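Side-chain contacts in sorting nexin-3 (Saccharomyces cerevisiae, PDB 1OCS), which binds phosphatidylinositol 3-phosphate and serves in the retrieval machinery that keeps late Golgi membrane proteins in place by sorting them at the prevacuolar compartment: residues H46-N49 / G55-T58; I63-L68 / H72-K77; S83-F88 / V152-A157; H108-I113 / N132-S137. All blocks are in the same frame, centred on the assembly; numbering follows the deposited sequence.

Contact 1 (H46-N49 / G55-T58); sequences HIPN and GMFT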
loop_
_atom_site.group_PDB
_atom_site.type_symbol
_atom_site.label_atom_id
_atom_site.label_comp_id
_atom_site.label_asym_id
_atom_site.label_seq_id
_atom_site.Cartn_x
_atom_site.Cartn_y
_atom_site.Cartn_z
ATOM N N HIS A 46 -16.814 -0.854 -5.454
ATOM C CA HIS A 46 -17.979 -0.208 -4.881
ATOM C C HIS A 46 -18.982 0.243 -5.931
ATOM O O HIS A 46 -18.761 1.215 -6.654
ATOM C CB HIS A 46 -17.505 0.957 -4.020
ATOM C CG HIS A 46 -16.523 0.541 -2.970
ATOM N ND1 HIS A 46 -16.910 0.113 -1.718
ATOM C CD2 HIS A 46 -15.177 0.397 -3.017
ATOM C CE1 HIS A 46 -15.845 -0.275 -1.040
ATOM N NE2 HIS A 46 -14.781 -0.114 -1.806
ATOM N N ILE A 47 -20.084 -0.494 -6.000
ATOM C CA ILE A 47 -21.157 -0.238 -6.948
ATOM C C ILE A 47 -22.066 0.888 -6.460
ATOM O O ILE A 47 -22.554 0.865 -5.332
ATOM C CB ILE A 47 -21.980 -1.532 -7.173
ATOM C CG1 ILE A 47 -21.094 -2.579 -7.860
ATOM C CG2 ILE A 47 -23.227 -1.238 -7.997
ATOM C CD1 ILE A 47 -21.758 -3.927 -8.062
ATOM N N PRO A 48 -22.291 1.901 -7.307
ATOM C CA PRO A 48 -23.149 3.023 -6.923
ATOM C C PRO A 48 -24.612 2.598 -6.858
ATOM O O PRO A 48 -25.077 1.830 -7.698
ATOM C CB PRO A 48 -22.884 4.042 -8.023
ATOM C CG PRO A 48 -22.675 3.167 -9.219
ATOM C CD PRO A 48 -21.777 2.077 -8.676
ATOM N N ASN A 49 -25.327 3.092 -5.855
ATOM C CA ASN A 49 -26.737 2.758 -5.695
ATOM C C ASN A 49 -27.621 3.955 -6.034
ATOM O O ASN A 49 -28.816 3.802 -6.289
ATOM C CB ASN A 49 -27.012 2.295 -4.262
ATOM C CG ASN A 49 -26.199 1.069 -3.881
ATOM O OD1 ASN A 49 -26.220 0.053 -4.581
ATOM N ND2 ASN A 49 -25.478 1.157 -2.768
ATOM N N GLY A 55 -18.502 7.841 -7.792
ATOM C CA GLY A 55 -18.297 7.041 -8.982
ATOM C C GLY A 55 -17.799 5.653 -8.623
ATOM O O GLY A 55 -17.068 5.479 -7.645
ATOM N N MET A 56 -18.198 4.658 -9.406
ATOM C CA MET A 56 -17.774 3.284 -9.158
ATOM C C MET A 56 -16.250 3.248 -9.067
ATOM O O MET A 56 -15.556 3.899 -9.853
ATOM C CB MET A 56 -18.267 2.379 -10.293
ATOM C CG MET A 56 -17.916 0.908 -10.149
ATOM S SD MET A 56 -18.872 -0.112 -11.302
ATOM C CE MET A 56 -18.267 0.477 -12.832
ATOM N N PHE A 57 -15.729 2.493 -8.103
ATOM C CA PHE A 57 -14.285 2.398 -7.924
ATOM C C PHE A 57 -13.935 1.156 -7.117
ATOM O O PHE A 57 -14.803 0.551 -6.484
ATOM C CB PHE A 57 -13.766 3.646 -7.193
ATOM C CG PHE A 57 -14.032 3.643 -5.702
ATOM C CD1 PHE A 57 -13.045 3.236 -4.804
ATOM C CD2 PHE A 57 -15.268 4.041 -5.196
ATOM C CE1 PHE A 57 -13.284 3.228 -3.426
ATOM C CE2 PHE A 57 -15.519 4.035 -3.823
ATOM C CZ PHE A 57 -14.525 3.629 -2.935
ATOM N N THR A 58 -12.667 0.763 -7.146
ATOM C CA THR A 58 -12.260 -0.388 -6.358
ATOM C C THR A 58 -11.066 -0.053 -5.481
ATOM O O THR A 58 -10.203 0.756 -5.843
ATOM C CB THR A 58 -11.941 -1.644 -7.235
ATOM O OG1 THR A 58 -10.560 -1.982 -7.120
ATOM C CG2 THR A 58 -12.294 -1.413 -8.682
#
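Met56 meets the 46-49 segment at two places along its own base. Its CA carries a C-H...O contact to the backbone O of His46, 3.4 Å away, and CG lies 3.6 Å from that same O of His46. Met56 CB also touches the ring of Pro48, with CD of the proline at 3.9 Å. Beyond CG the chain bends at chi3 (64°), so that the methyl end leads off, while the side chain also touches Thr45 and Phe119. Phe57 comes next and supplies both the hydrogen bond and the stack. Its backbone O receives N-H from His46 N at 2.7 Å. This bond sits where strands 36-46 and 57-66, the first hairpin of the three-stranded antiparallel sheet of the PX domain, part into their connecting loop. The Phe57 ring has CG tucked between the backbone N and the carbonyl carbon (chi1 77°), and CD2 of His46 lies over one face of it in an offset stack, planes 21° apart and centroids 4.4 Å apart. The closest touch is His46 CD2 to Phe57 CZ, 3.3 Å, above the phenyl face but toward its rim, and Gly55 O lies in plane at the phenyl edge. Asp59 takes a hydrogen bond from NE2 of His46, which helps fix the imidazole's rotation, and Phe57 also makes a cation-pi contact with Arg81, a residue that binds the phosphoinositide. At Thr58 the side chain turns from the 46-49 segment and packs on Thr45 and Phe119.

Contact 2 (I63-L68 / H72-K77); sequences ICRTNL and HKRVSK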
loop_
_atom_site.group_PDB
_atom_site.type_symbol
_atom_site.label_atom_id
_atom_site.label_comp_id
_atom_site.label_asym_id
_atom_site.label_seq_id
_atom_site.Cartn_x
_atom_site.Cartn_y
_atom_site.Cartn_z
ATOM N N ILE A 63 -3.544 -5.220 5.433
ATOM C CA ILE A 63 -3.551 -5.644 6.824
ATOM C C ILE A 63 -2.091 -5.802 7.216
ATOM O O ILE A 63 -1.321 -6.484 6.534
ATOM C CB ILE A 63 -4.326 -6.971 7.028
ATOM C CG1 ILE A 63 -4.194 -7.416 8.487
ATOM C CG2 ILE A 63 -3.833 -8.033 6.062
ATOM C CD1 ILE A 63 -4.823 -8.766 8.786
ATOM N N CYS A 64 -1.712 -5.154 8.312
ATOM C CA CYS A 64 -0.337 -5.174 8.784
ATOM C C CYS A 64 -0.238 -5.385 10.292
ATOM O O CYS A 64 -1.052 -4.867 11.058
ATOM C CB CYS A 64 0.335 -3.844 8.400
ATOM S SG CYS A 64 2.053 -3.610 8.952
ATOM N N ARG A 65 0.755 -6.167 10.704
ATOM C CA ARG A 65 1.029 -6.423 12.119
ATOM C C ARG A 65 2.504 -6.137 12.288
ATOM O O ARG A 65 3.318 -6.594 11.490
ATOM C CB ARG A 65 0.783 -7.882 12.502
ATOM C CG ARG A 65 -0.630 -8.213 12.908
ATOM C CD ARG A 65 -0.600 -9.239 14.046
ATOM N NE ARG A 65 0.357 -10.313 13.775
ATOM C CZ ARG A 65 0.602 -11.324 14.600
ATOM N NH1 ARG A 65 1.494 -12.254 14.269
ATOM N NH2 ARG A 65 -0.047 -11.410 15.756
ATOM N N THR A 66 2.867 -5.397 13.325
ATOM C CA THR A 66 4.272 -5.084 13.513
ATOM C C THR A 66 4.565 -4.641 14.937
ATOM O O THR A 66 3.646 -4.333 15.698
ATOM C CB THR A 66 4.701 -3.951 12.539
ATOM O OG1 THR A 66 6.117 -3.757 12.609
ATOM C CG2 THR A 66 4.011 -2.639 12.913
ATOM N N ASN A 67 5.849 -4.636 15.293
ATOM C CA ASN A 67 6.282 -4.164 16.602
ATOM C C ASN A 67 7.412 -3.144 16.390
ATOM O O ASN A 67 8.124 -2.786 17.329
ATOM C CB ASN A 67 6.763 -5.329 17.480
ATOM C CG ASN A 67 8.062 -5.935 16.991
ATOM O OD1 ASN A 67 8.485 -5.700 15.856
ATOM N ND2 ASN A 67 8.699 -6.734 17.845
ATOM N N LEU A 68 7.571 -2.680 15.147
ATOM C CA LEU A 68 8.604 -1.689 14.812
ATOM C C LEU A 68 8.382 -0.384 15.580
ATOM O O LEU A 68 7.262 0.126 15.650
ATOM C CB LEU A 68 8.610 -1.408 13.306
ATOM C CG LEU A 68 9.176 -2.515 12.410
ATOM C CD1 LEU A 68 8.863 -2.222 10.943
ATOM C CD2 LEU A 68 10.682 -2.620 12.631
ATOM N N HIS A 72 2.873 3.160 15.476
ATOM C CA HIS A 72 2.160 3.555 16.689
ATOM C C HIS A 72 1.202 2.515 17.267
ATOM O O HIS A 72 0.690 2.688 18.371
ATOM C CB HIS A 72 1.402 4.857 16.418
ATOM C CG HIS A 72 2.250 5.921 15.792
ATOM N ND1 HIS A 72 3.106 6.718 16.520
ATOM C CD2 HIS A 72 2.420 6.273 14.495
ATOM C CE1 HIS A 72 3.767 7.515 15.700
ATOM N NE2 HIS A 72 3.371 7.264 14.466
ATOM N N LYS A 73 0.943 1.450 16.518
ATOM C CA LYS A 73 0.065 0.390 16.992
ATOM C C LYS A 73 0.469 -0.929 16.344
ATOM O O LYS A 73 1.149 -0.939 15.320
ATOM C CB LYS A 73 -1.407 0.738 16.718
ATOM C CG LYS A 73 -1.765 1.084 15.285
ATOM C CD LYS A 73 -3.028 1.949 15.269
ATOM C CE LYS A 73 -3.647 2.047 13.891
ATOM N NZ LYS A 73 -4.338 0.781 13.514
ATOM N N ARG A 74 0.067 -2.038 16.957
ATOM C CA ARG A 74 0.434 -3.362 16.471
ATOM C C ARG A 74 -0.270 -3.766 15.193
ATOM O O ARG A 74 0.363 -4.248 14.256
ATOM C CB ARG A 74 0.154 -4.404 17.560
ATOM C CG ARG A 74 0.544 -5.849 17.220
ATOM C CD ARG A 74 0.265 -6.747 18.429
ATOM N NE ARG A 74 0.657 -8.144 18.257
ATOM C CZ ARG A 74 1.900 -8.611 18.352
ATOM N NH1 ARG A 74 2.913 -7.797 18.615
ATOM N NH2 ARG A 74 2.122 -9.909 18.208
ATOM N N VAL A 75 -1.580 -3.557 15.152
ATOM C CA VAL A 75 -2.377 -3.942 13.998
ATOM C C VAL A 75 -3.010 -2.763 13.260
ATOM O O VAL A 75 -3.593 -1.871 13.871
ATOM C CB VAL A 75 -3.505 -4.919 14.427
ATOM C CG1 VAL A 75 -4.330 -5.340 13.222
ATOM C CG2 VAL A 75 -2.897 -6.139 15.112
ATOM N N SER A 76 -2.880 -2.767 11.939
ATOM C CA SER A 76 -3.477 -1.725 11.113
ATOM C C SER A 76 -4.233 -2.370 9.962
ATOM O O SER A 76 -3.725 -3.268 9.289
ATOM C CB SER A 76 -2.408 -0.773 10.571
ATOM O OG SER A 76 -1.932 0.085 11.593
ATOM N N LYS A 77 -5.463 -1.922 9.757
ATOM C CA LYS A 77 -6.293 -2.439 8.685
ATOM C C LYS A 77 -6.876 -1.217 7.994
ATOM O O LYS A 77 -7.668 -0.480 8.581
ATOM C CB LYS A 77 -7.410 -3.323 9.250
ATOM C CG LYS A 77 -7.774 -4.496 8.352
ATOM C CD LYS A 77 -8.825 -5.406 8.984
ATOM C CE LYS A 77 -10.190 -4.734 9.031
ATOM N NZ LYS A 77 -11.249 -5.663 9.531
HETATM O O HOH W 1 3.258 -4.977 18.472
#
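Arg65 and Val75 make the closest apolar touch between these strands: CG of Arg65 lies 3.8 Å from CG2 of Val75, the aliphatic part of the arginine crossing the valine branch. The chain of Arg65 then bends at chi2 and chi3 and runs beside Arg74, whose chain is extended from CG to NE; both point the same way. Their NH2 atoms stand 3.6 Å apart, with the guanidinium planes turned 75° to one another. Around these side chains the backbone is regular: Cys64 and Ser76 form an antiparallel hydrogen-bonded pair, Cys64 N to Ser76 O at 2.9 Å, with the return bond equally short, and Thr66 N reaches Arg74 O at 2.9 Å as the hairpin of strands 57-66 and 75-81 nears its turn. A water links Thr66 O to NH1 of Arg74. Just past the strand, Thr66 OG1 accepts from Leu68 N, an ST turn, and is also hydrogen-bonded to Phe35 O. Further out, Glu37 forms a salt bridge with NE of Arg65 and Glu31 one with NH2 of Arg74, while Cys64 and Ser76 face helix 149-156 through Ile155. A serine in place of Arg65 would probably strip Val75 CG2 of the aliphatic arm packed on it and leave Glu37 without its charged mate. Two neighbouring arginines would be expected to repel, so the two glutamates probably make their closeness tolerable, each balancing one guanidinium.

Contact 3 (S83-F88 / V152-A157); sequences SDFEFF and VRFIEA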
loop_
_atom_site.group_PDB
_atom_site.type_symbol
_atom_site.label_atom_id
_atom_site.label_comp_id
_atom_site.label_asym_id
_atom_site.label_seq_id
_atom_site.Cartn_x
_atom_site.Cartn_y
_atom_site.Cartn_z
ATOM N N SER A 83 -4.794 4.212 -6.973
ATOM C CA SER A 83 -4.244 5.562 -7.061
ATOM C C SER A 83 -3.542 5.968 -5.763
ATOM O O SER A 83 -2.618 6.779 -5.789
ATOM C CB SER A 83 -5.344 6.574 -7.408
ATOM O OG SER A 83 -6.412 6.513 -6.489
ATOM N N ASP A 84 -3.973 5.410 -4.630
ATOM C CA ASP A 84 -3.327 5.732 -3.360
ATOM C C ASP A 84 -1.916 5.138 -3.357
ATOM O O ASP A 84 -0.983 5.747 -2.837
ATOM C CB ASP A 84 -4.125 5.181 -2.168
ATOM C CG ASP A 84 -5.438 5.922 -1.947
ATOM O OD1 ASP A 84 -5.464 7.166 -2.078
ATOM O OD2 ASP A 84 -6.442 5.260 -1.630
ATOM N N PHE A 85 -1.771 3.943 -3.929
ATOM C CA PHE A 85 -0.467 3.291 -4.017
ATOM C C PHE A 85 0.442 4.128 -4.922
ATOM O O PHE A 85 1.638 4.284 -4.649
ATOM C CB PHE A 85 -0.604 1.879 -4.607
ATOM C CG PHE A 85 -1.076 0.841 -3.618
ATOM C CD1 PHE A 85 -0.157 0.088 -2.890
ATOM C CD2 PHE A 85 -2.434 0.602 -3.431
ATOM C CE1 PHE A 85 -0.583 -0.895 -1.989
ATOM C CE2 PHE A 85 -2.870 -0.381 -2.530
ATOM C CZ PHE A 85 -1.942 -1.128 -1.811
ATOM N N GLU A 86 -0.127 4.660 -6.001
ATOM C CA GLU A 86 0.647 5.482 -6.927
ATOM C C GLU A 86 1.142 6.741 -6.231
ATOM O O GLU A 86 2.287 7.154 -6.412
ATOM C CB GLU A 86 -0.196 5.876 -8.144
ATOM C CG GLU A 86 -0.431 4.746 -9.132
ATOM C CD GLU A 86 -1.285 5.183 -10.316
ATOM O OE1 GLU A 86 -2.435 5.630 -10.104
ATOM O OE2 GLU A 86 -0.801 5.076 -11.459
ATOM N N PHE A 87 0.268 7.360 -5.449
ATOM C CA PHE A 87 0.637 8.562 -4.722
ATOM C C PHE A 87 1.687 8.204 -3.673
ATOM O O PHE A 87 2.650 8.938 -3.475
ATOM C CB PHE A 87 -0.588 9.172 -4.041
ATOM C CG PHE A 87 -0.310 10.480 -3.366
ATOM C CD1 PHE A 87 0.149 11.569 -4.099
ATOM C CD2 PHE A 87 -0.496 10.625 -1.996
ATOM C CE1 PHE A 87 0.421 12.785 -3.474
ATOM C CE2 PHE A 87 -0.227 11.840 -1.362
ATOM C CZ PHE A 87 0.232 12.919 -2.103
ATOM N N PHE A 88 1.498 7.066 -3.010
ATOM C CA PHE A 88 2.434 6.604 -1.986
ATOM C C PHE A 88 3.834 6.396 -2.567
ATOM O O PHE A 88 4.826 6.797 -1.957
ATOM C CB PHE A 88 1.923 5.298 -1.359
ATOM C CG PHE A 88 2.931 4.596 -0.485
ATOM C CD1 PHE A 88 3.482 5.231 0.624
ATOM C CD2 PHE A 88 3.316 3.288 -0.764
ATOM C CE1 PHE A 88 4.403 4.573 1.445
ATOM C CE2 PHE A 88 4.233 2.621 0.049
ATOM C CZ PHE A 88 4.776 3.269 1.158
ATOM N N VAL A 152 4.842 4.398 7.271
ATOM C CA VAL A 152 3.973 4.266 8.441
ATOM C C VAL A 152 2.588 4.865 8.211
ATOM O O VAL A 152 1.576 4.230 8.494
ATOM C CB VAL A 152 4.597 4.948 9.690
ATOM C CG1 VAL A 152 3.673 4.762 10.899
ATOM C CG2 VAL A 152 5.966 4.354 9.982
ATOM N N ARG A 153 2.544 6.087 7.690
ATOM C CA ARG A 153 1.268 6.749 7.445
ATOM C C ARG A 153 0.423 5.990 6.430
ATOM O O ARG A 153 -0.787 5.846 6.606
ATOM C CB ARG A 153 1.492 8.185 6.958
ATOM C CG ARG A 153 0.216 9.026 6.930
ATOM C CD ARG A 153 0.529 10.503 6.719
ATOM N NE ARG A 153 0.498 10.892 5.311
ATOM C CZ ARG A 153 -0.619 11.038 4.605
ATOM N NH1 ARG A 153 -1.800 10.829 5.177
ATOM N NH2 ARG A 153 -0.557 11.397 3.329
ATOM N N PHE A 154 1.058 5.505 5.367
ATOM C CA PHE A 154 0.344 4.766 4.325
ATOM C C PHE A 154 -0.321 3.514 4.878
ATOM O O PHE A 154 -1.393 3.105 4.424
ATOM C CB PHE A 154 1.297 4.356 3.207
ATOM C CG PHE A 154 0.613 3.673 2.051
ATOM C CD1 PHE A 154 -0.265 4.381 1.230
ATOM C CD2 PHE A 154 0.844 2.324 1.782
ATOM C CE1 PHE A 154 -0.901 3.756 0.156
ATOM C CE2 PHE A 154 0.211 1.690 0.711
ATOM C CZ PHE A 154 -0.664 2.410 -0.104
ATOM N N ILE A 155 0.331 2.902 5.858
ATOM C CA ILE A 155 -0.176 1.686 6.481
ATOM C C ILE A 155 -1.190 1.945 7.602
ATOM O O ILE A 155 -2.167 1.213 7.734
ATOM C CB ILE A 155 1.002 0.853 7.054
ATOM C CG1 ILE A 155 1.804 0.240 5.901
ATOM C CG2 ILE A 155 0.484 -0.220 8.023
ATOM C CD1 ILE A 155 3.118 -0.388 6.329
ATOM N N GLU A 156 -0.963 2.996 8.387
ATOM C CA GLU A 156 -1.816 3.307 9.534
ATOM C C GLU A 156 -3.022 4.232 9.376
ATOM O O GLU A 156 -4.075 3.973 9.956
ATOM C CB GLU A 156 -0.957 3.868 10.675
ATOM C CG GLU A 156 0.013 2.872 11.288
ATOM C CD GLU A 156 0.748 3.445 12.491
ATOM O OE1 GLU A 156 1.338 2.656 13.256
ATOM O OE2 GLU A 156 0.738 4.682 12.674
ATOM N N ALA A 157 -2.872 5.313 8.621
ATOM C CA ALA A 157 -3.960 6.277 8.468
ATOM C C ALA A 157 -5.234 5.699 7.873
ATOM O O ALA A 157 -5.192 4.893 6.942
ATOM C CB ALA A 157 -3.487 7.462 7.628
#
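The ring of Phe154 is met on one face by Phe88 and at its edge by Phe85. Against Phe88 it forms an offset stack that is nearly parallel, planes 6° apart and centroids 4.0 Å apart, and each ring also receives the other's CB over its face: Phe154 CB lies 3.5 Å from Phe88 CD1, and Phe88 CB sits 3.8 Å from the Phe154 centroid. Both of these phenylalanines have CG anti to the backbone N (chi1 169° in Phe88), which turns each ring toward the facing helix. Toward Phe85 the arrangement is T-shaped: CZ of Phe154 comes over the Phe85 face, 3.7 Å from its CD1, with the planes at 74°. The backbone O of Asp84 approaches CE1 of Phe154 obliquely at 3.6 Å. Helical segments 83-88 and 152-156 run nearly antiparallel with axes 11.3 Å apart, a separation bridged by these rings; Met135 of helix 121-139 and Ile62 of the sheet close in around the cluster, at the core of the PX fold. No hydrogen bond crosses between the two segments, so the joint rests on aromatic packing, while Arg80 adds a cation-pi partner for Phe154 and binds its backbone O.

Contact 4 (H108-I113 / N132-S137); sequences HLPGKI and NTWMQS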
loop_
_atom_site.group_PDB
_atom_site.type_symbol
_atom_site.label_atom_id
_atom_site.label_comp_id
_atom_site.label_asym_id
_atom_site.label_seq_id
_atom_site.Cartn_x
_atom_site.Cartn_y
_atom_site.Cartn_z
ATOM N N HIS A 108 8.924 -0.742 -9.575
ATOM C CA HIS A 108 7.788 -0.198 -10.312
ATOM C C HIS A 108 6.524 -0.750 -9.662
ATOM O O HIS A 108 6.529 -1.876 -9.163
ATOM C CB HIS A 108 7.797 -0.691 -11.766
ATOM C CG HIS A 108 8.791 -0.004 -12.649
ATOM N ND1 HIS A 108 9.118 -0.478 -13.902
ATOM C CD2 HIS A 108 9.494 1.140 -12.486
ATOM C CE1 HIS A 108 9.979 0.345 -14.472
ATOM N NE2 HIS A 108 10.224 1.336 -13.635
ATOM N N LEU A 109 5.446 0.031 -9.670
ATOM C CA LEU A 109 4.176 -0.441 -9.130
ATOM C C LEU A 109 3.636 -1.357 -10.220
ATOM O O LEU A 109 3.632 -0.985 -11.385
ATOM C CB LEU A 109 3.184 0.707 -8.948
ATOM C CG LEU A 109 2.665 1.114 -7.569
ATOM C CD1 LEU A 109 1.390 1.926 -7.791
ATOM C CD2 LEU A 109 2.369 -0.095 -6.686
ATOM N N PRO A 110 3.184 -2.564 -9.861
ATOM C CA PRO A 110 2.654 -3.474 -10.882
ATOM C C PRO A 110 1.263 -3.038 -11.325
ATOM O O PRO A 110 0.643 -2.192 -10.687
ATOM C CB PRO A 110 2.610 -4.825 -10.162
ATOM C CG PRO A 110 3.603 -4.668 -9.032
ATOM C CD PRO A 110 3.350 -3.263 -8.577
ATOM N N GLY A 111 0.787 -3.619 -12.422
ATOM C CA GLY A 111 -0.544 -3.321 -12.925
ATOM C C GLY A 111 -0.883 -1.891 -13.298
ATOM O O GLY A 111 -2.055 -1.517 -13.279
ATOM N N LYS A 112 0.121 -1.086 -13.630
ATOM C CA LYS A 112 -0.122 0.299 -14.020
ATOM C C LYS A 112 -0.806 0.328 -15.379
ATOM O O LYS A 112 -1.893 0.889 -15.531
ATOM C CB LYS A 112 1.198 1.080 -14.094
ATOM C CG LYS A 112 1.755 1.518 -12.745
ATOM C CD LYS A 112 3.144 2.142 -12.875
ATOM C CE LYS A 112 4.187 1.111 -13.288
ATOM N NZ LYS A 112 5.520 1.727 -13.509
ATOM N N ILE A 113 -0.154 -0.283 -16.363
ATOM C CA ILE A 113 -0.679 -0.346 -17.722
ATOM C C ILE A 113 -2.054 -1.008 -17.714
ATOM O O ILE A 113 -2.305 -1.928 -16.935
ATOM C CB ILE A 113 0.260 -1.161 -18.645
ATOM C CG1 ILE A 113 1.667 -0.555 -18.623
ATOM C CG2 ILE A 113 -0.296 -1.191 -20.066
ATOM C CD1 ILE A 113 1.726 0.895 -19.060
ATOM N N ASN A 132 0.208 -6.895 -3.553
ATOM C CA ASN A 132 0.595 -7.658 -2.370
ATOM C C ASN A 132 2.110 -7.867 -2.386
ATOM O O ASN A 132 2.799 -7.580 -1.413
ATOM C CB ASN A 132 -0.118 -9.017 -2.348
ATOM C CG ASN A 132 0.233 -9.839 -1.115
ATOM O OD1 ASN A 132 -0.106 -9.467 0.009
ATOM N ND2 ASN A 132 0.928 -10.958 -1.323
ATOM N N THR A 133 2.622 -8.356 -3.509
ATOM C CA THR A 133 4.054 -8.597 -3.659
ATOM C C THR A 133 4.853 -7.302 -3.508
ATOM O O THR A 133 5.881 -7.272 -2.827
ATOM C CB THR A 133 4.361 -9.225 -5.037
ATOM O OG1 THR A 133 3.742 -10.513 -5.116
ATOM C CG2 THR A 133 5.861 -9.379 -5.243
ATOM N N TRP A 134 4.369 -6.236 -4.139
ATOM C CA TRP A 134 5.031 -4.935 -4.084
ATOM C C TRP A 134 5.103 -4.413 -2.647
ATOM O O TRP A 134 6.155 -3.967 -2.187
ATOM C CB TRP A 134 4.264 -3.925 -4.945
ATOM C CG TRP A 134 4.972 -2.609 -5.141
ATOM C CD1 TRP A 134 5.953 -2.335 -6.049
ATOM C CD2 TRP A 134 4.745 -1.392 -4.417
ATOM N NE1 TRP A 134 6.348 -1.024 -5.941
ATOM C CE2 TRP A 134 5.623 -0.420 -4.947
ATOM C CE3 TRP A 134 3.882 -1.027 -3.370
ATOM C CZ2 TRP A 134 5.666 0.898 -4.470
ATOM C CZ3 TRP A 134 3.924 0.283 -2.895
ATOM C CH2 TRP A 134 4.812 1.231 -3.448
ATOM N N MET A 135 3.977 -4.475 -1.943
ATOM C CA MET A 135 3.908 -3.986 -0.572
ATOM C C MET A 135 4.833 -4.751 0.372
ATOM O O MET A 135 5.479 -4.147 1.227
ATOM C CB MET A 135 2.464 -4.058 -0.068
ATOM C CG MET A 135 2.126 -3.056 1.016
ATOM S SD MET A 135 2.473 -1.339 0.530
ATOM C CE MET A 135 3.194 -0.734 2.030
ATOM N N GLN A 136 4.905 -6.073 0.221
ATOM C CA GLN A 136 5.770 -6.874 1.085
ATOM C C GLN A 136 7.232 -6.549 0.800
ATOM O O GLN A 136 8.072 -6.565 1.702
ATOM C CB GLN A 136 5.511 -8.371 0.872
ATOM C CG GLN A 136 4.065 -8.778 1.158
ATOM C CD GLN A 136 3.842 -10.275 1.099
ATOM O OE1 GLN A 136 4.605 -11.007 0.468
ATOM N NE2 GLN A 136 2.779 -10.737 1.744
ATOM N N SER A 137 7.525 -6.236 -0.457
ATOM C CA SER A 137 8.876 -5.888 -0.869
ATOM C C SER A 137 9.276 -4.526 -0.295
ATOM O O SER A 137 10.370 -4.357 0.250
ATOM C CB SER A 137 8.950 -5.858 -2.397
ATOM O OG SER A 137 10.221 -5.434 -2.836
#
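Leu109 lays its CD2 methyl over the indole of Trp134, joining helix 121-139 to the proline-rich loop of the PX domain, whose PxxP motif runs from Pro107 to Pro110. This is the tight part. CD2 of Leu109 sits 3.7 Å from the centroid of the six-membered ring of Trp134, 17° off the ring normal, and 3.5 Å from Trp134 CD2: a clean CH-pi contact over the centre of the indole. Pro110 adds its CD, 3.7 Å from CD1 of Trp134, so the five-membered end of the indole is flanked too, and the backbone O of His108 comes obliquely to 3.2 Å from Trp134 CD1. The indole gets there because CG stands opposite the backbone N across the CA-CB bond (chi1 -171°), which carries the ring off the helix toward the loop. A valine in place of Trp134 would probably leave Leu109 CD2 without its flat bed and open a gap against Pro110. The looser parts are the side chain of His108, an exposed residue whose CB points away from the helix, and the residues after Pro110. There the loop runs clear of the 132-137 segment toward Lys112, a phosphoinositide-binding residue, while Gly111 O accepts from Arg127, another lipid-binding residue. The indole's polar end is settled one residue before His108, in the same loop: NE1 of Trp134 donates to Pro107 O.

From the N terminus, contact 1 closes first, joining the ends of strands 36-46 and 57-66 with five loop residues between its segments. Contact 2 follows at the far end of strand 57-66, closing the connection to strand 75-81, with three residues between its segments; the two are centred about 29 Å apart in one sheet. Contact 3 then spans 63 residues, bringing helix 82-89 against helix 149-156. Contact 4 falls within that span, tying the loop around 108-113 to helix 121-139. Contacts 3 and 4 touch, Phe88 CD2 lying 3.7 Å from Trp134 CH2. Contacts 2 and 3 also meet, His72 N probably bonding Glu156 OE1, which ties the sheet to the helices.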